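Local coordinates for gamma tubulin complex adapter mto2 (Schizosaccharomyces pombe, PDB 6GDJ), which acts with its partner mto1 to promote nucleation of at least a subset of cytoplasmic microtubules by recruiting the gamma-tubulin complex to interphase and equatorial organizing centres, at residues L13-R17 with V29-V33; A32-A36 with L51-L55. All coordinates share one frame; numbering follows the deposited sequence.

How the contacts relate
Both contacts use helix 23-42, which packs through contact 1 against helix 5-17 and through contact 2 against helix 46-72; their centres lie about 9 Å apart. Ala32 and Val33 belong to both 29-33 and 32-36, and Val33 lends side-chain atoms to each interface. Contact 1 grades from a buried aliphatic layer to a salt bridge at its outer side, whereas every touching residue of contact 2 is buried and no hydrogen bond crosses it. The helix axes lie closer in contact 2, where alanines face leucines, than in contact 1. Each also reaches the second subunit, so residues of helix 23-42 that pack within the chain lie beside others that meet the second subunit.

Contact 1. Residues L13-R17 with V29-V33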
ATOM      1  N   LEU A  13       5.583  -3.396  -8.655  1.00 15.04           N
ATOM      2  CA  LEU A  13       4.207  -3.849  -8.893  1.00 16.07           C
ATOM      3  C   LEU A  13       4.144  -4.901  -9.991  1.00 16.47           C
ATOM      4  O   LEU A  13       3.467  -5.898  -9.862  1.00 16.09           O
ATOM      5  CB  LEU A  13       3.341  -2.685  -9.250  1.00 17.80           C
ATOM      6  CG  LEU A  13       1.905  -3.024  -9.646  1.00 18.08           C
ATOM      7  CD1 LEU A  13       1.201  -3.800  -8.556  1.00 19.40           C
ATOM      8  CD2 LEU A  13       1.209  -1.760 -10.045  1.00 20.07           C
ATOM      9  N   MET A  14       4.910  -4.671 -11.051  1.00 15.92           N
ATOM     10  CA  MET A  14       4.923  -5.646 -12.136  1.00 16.62           C
ATOM     11  C   MET A  14       5.406  -7.010 -11.630  1.00 17.20           C
ATOM     12  O   MET A  14       4.882  -8.061 -12.022  1.00 18.10           O
ATOM     13  CB  MET A  14       5.794  -5.113 -13.266  1.00 16.04           C
ATOM     14  CG  MET A  14       5.137  -3.983 -14.017  1.00 19.31           C
ATOM     15  SD  MET A  14       6.131  -3.198 -15.295  1.00 25.32           S
ATOM     16  CE  MET A  14       6.139  -4.493 -16.455  1.00 30.13           C
ATOM     17  N   ARG A  15       6.461  -7.009 -10.772  1.00 16.37           N
ATOM     18  CA  ARG A  15       6.905  -8.223 -10.169  1.00 15.82           C
ATOM     19  C   ARG A  15       5.796  -8.878  -9.305  1.00 15.68           C
ATOM     20  O   ARG A  15       5.564 -10.073  -9.382  1.00 16.94           O
ATOM     21  CB  ARG A  15       8.200  -8.028  -9.439  1.00 16.12           C
ATOM     22  CG  ARG A  15       9.352  -7.691 -10.353  1.00 18.45           C
ATOM     23  CD  ARG A  15      10.618  -7.393  -9.540  1.00 19.00           C
ATOM     24  NE  ARG A  15      11.130  -8.560  -8.846  1.00 19.70           N
ATOM     25  CZ  ARG A  15      11.911  -8.502  -7.755  1.00 19.93           C
ATOM     26  NH1 ARG A  15      12.345  -7.353  -7.310  1.00 19.73           N
ATOM     27  NH2 ARG A  15      12.261  -9.594  -7.166  1.00 21.74           N
ATOM     28  N   LEU A  16       5.160  -8.069  -8.441  1.00 16.31           N
ATOM     29  CA  LEU A  16       4.102  -8.624  -7.594  1.00 15.68           C
ATOM     30  C   LEU A  16       3.002  -9.290  -8.397  1.00 16.28           C
ATOM     31  O   LEU A  16       2.568 -10.350  -8.025  1.00 16.22           O
ATOM     32  CB  LEU A  16       3.518  -7.481  -6.780  1.00 16.94           C
ATOM     33  CG  LEU A  16       2.325  -7.858  -5.895  1.00 17.53           C
ATOM     34  CD1 LEU A  16       2.683  -9.000  -4.956  1.00 19.27           C
ATOM     35  CD2 LEU A  16       1.758  -6.607  -5.197  1.00 19.06           C
ATOM     36  N   ARG A  17       2.631  -8.721  -9.543  1.00 15.06           N
ATOM     37  CA  ARG A  17       1.511  -9.303 -10.314  1.00 16.32           C
ATOM     38  C   ARG A  17       1.821 -10.708 -10.745  1.00 18.59           C
ATOM     39  O   ARG A  17       0.946 -11.537 -10.846  1.00 19.45           O
ATOM     40  CB  ARG A  17       1.267  -8.478 -11.578  1.00 16.50           C
ATOM     41  CG  ARG A  17       0.710  -7.152 -11.406  1.00 17.96           C
ATOM     42  CD  ARG A  17       0.610  -6.483 -12.745  1.00 27.44           C
ATOM     43  NE  ARG A  17       0.125  -5.158 -12.634  1.00 22.34           N
ATOM     44  CZ  ARG A  17       0.470  -4.148 -13.422  1.00 23.46           C
ATOM     45  NH1 ARG A  17       1.367  -4.319 -14.420  1.00 27.78           N
ATOM     46  NH2 ARG A  17       0.007  -2.931 -13.185  1.00 26.64           N
ATOM     47  N   VAL A  29      -3.727  -2.380  -3.981  1.00 14.63           N
ATOM     48  CA  VAL A  29      -2.330  -2.014  -4.289  1.00 15.08           C
ATOM     49  C   VAL A  29      -2.265  -1.357  -5.634  1.00 16.02           C
ATOM     50  O   VAL A  29      -1.656  -0.338  -5.772  1.00 15.60           O
ATOM     51  CB  VAL A  29      -1.406  -3.252  -4.245  1.00 16.10           C
ATOM     52  CG1 VAL A  29      -0.039  -2.849  -4.779  1.00 18.60           C
ATOM     53  CG2 VAL A  29      -1.291  -3.817  -2.831  1.00 17.32           C
ATOM     54  N   GLU A  30      -2.917  -1.966  -6.629  1.00 15.45           N
ATOM     55  CA  GLU A  30      -2.903  -1.326  -7.954  1.00 17.29           C
ATOM     56  C   GLU A  30      -3.516   0.077  -7.972  1.00 16.44           C
ATOM     57  O   GLU A  30      -3.027   1.005  -8.609  1.00 16.21           O
ATOM     58  CB  GLU A  30      -3.678  -2.202  -8.936  1.00 18.48           C
ATOM     59  CG  GLU A  30      -3.036  -3.558  -9.213  1.00 21.95           C
ATOM     60  CD  GLU A  30      -2.316  -3.667 -10.524  1.00 27.99           C
ATOM     61  OE1 GLU A  30      -2.111  -2.611 -11.171  1.00 30.26           O
ATOM     62  OE2 GLU A  30      -1.838  -4.823 -10.773  1.00 27.19           O
ATOM     63  N   GLN A  31      -4.599   0.216  -7.235  1.00 16.03           N
ATOM     64  CA  GLN A  31      -5.275   1.511  -7.194  1.00 16.34           C
ATOM     65  C   GLN A  31      -4.371   2.560  -6.486  1.00 15.30           C
ATOM     66  O   GLN A  31      -4.254   3.678  -6.951  1.00 15.96           O
ATOM     67  CB  GLN A  31      -6.635   1.383  -6.519  1.00 19.49           C
ATOM     68  CG  GLN A  31      -7.610   0.526  -7.268  1.00 20.66           C
ATOM     69  CD  GLN A  31      -8.240   1.222  -8.385  1.00 22.71           C
ATOM     70  OE1 GLN A  31      -7.817   2.330  -8.742  1.00 27.49           O
ATOM     71  NE2 GLN A  31      -9.303   0.608  -8.956  1.00 21.78           N
ATOM     72  N   ALA A  32      -3.725   2.118  -5.395  1.00 15.32           N
ATOM     73  CA  ALA A  32      -2.816   3.051  -4.681  1.00 16.33           C
ATOM     74  C   ALA A  32      -1.630   3.493  -5.553  1.00 16.41           C
ATOM     75  O   ALA A  32      -1.298   4.646  -5.616  1.00 15.93           O
ATOM     76  CB  ALA A  32      -2.324   2.459  -3.399  1.00 17.21           C
ATOM     77  N   VAL A  33      -1.059   2.528  -6.245  1.00 15.21           N
ATOM     78  CA  VAL A  33       0.044   2.817  -7.150  1.00 15.62           C
ATOM     79  C   VAL A  33      -0.405   3.772  -8.236  1.00 15.54           C
ATOM     80  O   VAL A  33       0.270   4.717  -8.570  1.00 16.74           O
ATOM     81  CB  VAL A  33       0.651   1.544  -7.724  1.00 16.08           C
ATOM     82  CG1 VAL A  33       1.627   1.862  -8.886  1.00 17.74           C
ATOM     83  CG2 VAL A  33       1.401   0.805  -6.664  1.00 16.94           C
TER
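Arg17 and Glu30 meet side-on, the guanidinium offering NE and NH2 to the two carboxylate oxygens, one each. Arg17 NE donates to Glu30 OE2 at 2.7 Å and NH2 of Arg17 to Glu30 OE1 at 2.9 Å. Both bonds are nearly straight, and each oxygen accepts the N-H through its syn lone pair. The two flat groups are nearly coplanar, 9° apart, so the carboxylate lies at the guanidinium edge.

Beneath this pair runs the apolar layer. Leu13 CD2 sits 3.6 Å from Glu30 OE1 and also packs on Val33, 3.8 Å from its CG1. Leu13 CD1 lies over the same carboxylate face, 3.9 Å from Glu30 OE2, and touches Val29 CG1 at 4.1 Å. Leu16 completes the row less closely, its CD2 touching the same Val29 methyl, CG1, at 4.2 Å.

What brings the charged ends together is the shape of the two chains. Arg17 runs extended from CG to NE and reaches across from the flank of its helix, while Glu30 bends at chi2 (-103°), swinging its carboxylate over the end of Leu13. The helices themselves are close to antiparallel, at 167° over these short segments, as expected of consecutive helices joined by a short connection. Further out, Leu16 and Val29 both also touch Cys59 of helix 46-72, placing this layer in the three-helix core of the dimerisation domain, and Val29 packs on Leu58 of the second subunit.

Two nearly straight bonds in one plane fix the rotation of both charged groups. The opposite charge of each partner probably favours the ionised form of the other, while the leucine methyls over the carboxylate probably reduce screening on that side.

Contact 2. Residues A32-A36 with L51-L55; sequences AVNHA and LCRSL
Leu51 reaches Ala36 with one branch, CD2 lying 3.9 Å from Ala36 CB. Its CG stands anti to the backbone N (chi1 169°), which carries the isobutyl group toward helix 23-42, where it also touches Leu39; on the dimer side Leu51 packs against Leu51 of the second subunit. Next along, Cys52 comes to the same methyl from its flank, with SG 4.1 Å from Ala36 CB, and it meets Met9 of helix 5-17 as well. Leu51 and Cys52 are two of the three side chains that meet this methyl, Leu55 being the third.

The segments are antiparallel neighbours in a three-helix domain, crossing at -156° with axes 10.2 Å apart, and the small alanines let the backbones come close: the CA atoms of Ala36 and Cys52 are 6.4 Å apart. This is the twin-cysteine dimerisation domain of Mto2, and the second subunit packs beside the contact.

Ser54 faces that subunit, touching its Ala32, and turns its hydroxyl back into its own helix, OG donating to Leu51 O at 2.7 Å. That carbonyl also accepts the routine helical bond from Leu55 N. Leu55 closes the segment by laying CD1 against Ala36 CB at 3.8 Å and equally near Ala32 O, while its CD2 faces Ala32 CB at 4.3 Å. Val33 CG2 borders the same Leu55 CD1 at 4.4 Å.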
ATOM      1  N   ALA A  32      -3.725   2.118  -5.395  1.00 15.32           N
ATOM      2  CA  ALA A  32      -2.816   3.051  -4.681  1.00 16.33           C
ATOM      3  C   ALA A  32      -1.630   3.493  -5.553  1.00 16.41           C
ATOM      4  O   ALA A  32      -1.298   4.646  -5.616  1.00 15.93           O
ATOM      5  CB  ALA A  32      -2.324   2.459  -3.399  1.00 17.21           C
ATOM      6  N   VAL A  33      -1.059   2.528  -6.245  1.00 15.21           N
ATOM      7  CA  VAL A  33       0.044   2.817  -7.150  1.00 15.62           C
ATOM      8  C   VAL A  33      -0.405   3.772  -8.236  1.00 15.54           C
ATOM      9  O   VAL A  33       0.270   4.717  -8.570  1.00 16.74           O
ATOM     10  CB  VAL A  33       0.651   1.544  -7.724  1.00 16.08           C
ATOM     11  CG1 VAL A  33       1.627   1.862  -8.886  1.00 17.74           C
ATOM     12  CG2 VAL A  33       1.401   0.805  -6.664  1.00 16.94           C
ATOM     13  N   ASN A  34      -1.595   3.510  -8.761  1.00 16.57           N
ATOM     14  CA  ASN A  34      -2.143   4.366  -9.739  1.00 18.56           C
ATOM     15  C   ASN A  34      -2.383   5.827  -9.298  1.00 16.33           C
ATOM     16  O   ASN A  34      -2.077   6.788  -9.999  1.00 17.34           O
ATOM     17  CB  ASN A  34      -3.374   3.714 -10.295  1.00 21.61           C
ATOM     18  CG  ASN A  34      -3.775   4.343 -11.506  1.00 28.74           C
ATOM     19  OD1 ASN A  34      -3.097   4.204 -12.590  1.00 40.26           O
ATOM     20  ND2 ASN A  34      -4.774   5.180 -11.348  1.00 25.99           N
ATOM     21  N   HIS A  35      -2.900   6.009  -8.063  1.00 16.09           N
ATOM     22  CA  HIS A  35      -3.016   7.340  -7.533  1.00 16.80           C
ATOM     23  C   HIS A  35      -1.649   7.987  -7.290  1.00 16.60           C
ATOM     24  O   HIS A  35      -1.501   9.188  -7.489  1.00 16.91           O
ATOM     25  CB  HIS A  35      -3.867   7.351  -6.248  1.00 16.91           C
ATOM     26  CG  HIS A  35      -5.275   6.941  -6.470  1.00 17.74           C
ATOM     27  ND1 HIS A  35      -6.033   7.463  -7.498  1.00 20.06           N
ATOM     28  CD2 HIS A  35      -6.036   6.006  -5.860  1.00 16.51           C
ATOM     29  CE1 HIS A  35      -7.239   6.917  -7.461  1.00 18.63           C
ATOM     30  NE2 HIS A  35      -7.272   6.025  -6.475  1.00 19.20           N
ATOM     31  N   ALA A  36      -0.641   7.186  -6.906  1.00 16.17           N
ATOM     32  CA  ALA A  36       0.697   7.728  -6.772  1.00 17.17           C
ATOM     33  C   ALA A  36       1.235   8.236  -8.077  1.00 16.71           C
ATOM     34  O   ALA A  36       1.867   9.294  -8.140  1.00 19.05           O
ATOM     35  CB  ALA A  36       1.626   6.700  -6.139  1.00 18.12           C
ATOM     36  N   LEU A  51       6.253   8.394  -0.930  1.00 17.42           N
ATOM     37  CA  LEU A  51       5.107   7.538  -1.073  1.00 16.83           C
ATOM     38  C   LEU A  51       5.421   6.431  -2.076  1.00 16.35           C
ATOM     39  O   LEU A  51       5.125   5.265  -1.839  1.00 16.68           O
ATOM     40  CB  LEU A  51       3.908   8.332  -1.528  1.00 18.25           C
ATOM     41  CG  LEU A  51       2.689   7.531  -1.980  1.00 17.30           C
ATOM     42  CD1 LEU A  51       2.089   6.808  -0.800  1.00 17.03           C
ATOM     43  CD2 LEU A  51       1.693   8.418  -2.650  1.00 18.44           C
ATOM     44  N   CYS A  52       5.985   6.824  -3.226  1.00 16.46           N
ATOM     45  CA  CYS A  52       6.310   5.835  -4.238  1.00 16.92           C
ATOM     46  C   CYS A  52       7.306   4.809  -3.749  1.00 17.40           C
ATOM     47  O   CYS A  52       7.156   3.631  -3.994  1.00 17.14           O
ATOM     48  CB  CYS A  52       6.874   6.509  -5.490  1.00 18.73           C
ATOM     49  SG  CYS A  52       5.667   7.507  -6.441  1.00 20.92           S
ATOM     50  N   ARG A  53       8.352   5.256  -3.008  1.00 17.55           N
ATOM     51  CA  ARG A  53       9.292   4.301  -2.430  1.00 19.39           C
ATOM     52  C   ARG A  53       8.624   3.353  -1.450  1.00 17.95           C
ATOM     53  O   ARG A  53       8.906   2.140  -1.457  1.00 18.63           O
ATOM     54  CB  ARG A  53      10.475   5.037  -1.722  1.00 20.89           C
ATOM     55  CG  ARG A  53      11.418   5.737  -2.692  1.00 26.23           C
ATOM     56  CD  ARG A  53      12.727   6.111  -1.977  1.00 32.60           C
ATOM     57  NE  ARG A  53      12.410   7.195  -1.056  1.00 43.71           N
ATOM     58  CZ  ARG A  53      12.394   8.501  -1.347  1.00 39.82           C
ATOM     59  NH1 ARG A  53      12.768   8.968  -2.538  1.00 53.32           N
ATOM     60  NH2 ARG A  53      12.025   9.336  -0.398  1.00 45.87           N
ATOM     61  N   SER A  54       7.666   3.887  -0.640  1.00 17.93           N
ATOM     62  CA  SER A  54       6.957   3.031   0.268  1.00 15.56           C
ATOM     63  C   SER A  54       6.043   1.988  -0.417  1.00 16.11           C
ATOM     64  O   SER A  54       5.992   0.874   0.012  1.00 15.57           O
ATOM     65  CB  SER A  54       6.191   3.791   1.299  1.00 19.28           C
ATOM     66  OG  SER A  54       5.107   4.471   0.773  1.00 25.01           O
ATOM     67  N   LEU A  55       5.413   2.369  -1.532  1.00 15.82           N
ATOM     68  CA  LEU A  55       4.638   1.413  -2.247  1.00 15.61           C
ATOM     69  C   LEU A  55       5.459   0.398  -2.949  1.00 16.05           C
ATOM     70  O   LEU A  55       5.093  -0.772  -2.974  1.00 16.10           O
ATOM     71  CB  LEU A  55       3.703   2.167  -3.181  1.00 15.16           C
ATOM     72  CG  LEU A  55       2.583   2.989  -2.550  1.00 16.07           C
ATOM     73  CD1 LEU A  55       1.805   3.866  -3.553  1.00 17.23           C
ATOM     74  CD2 LEU A  55       1.659   2.088  -1.736  1.00 17.42           C
TER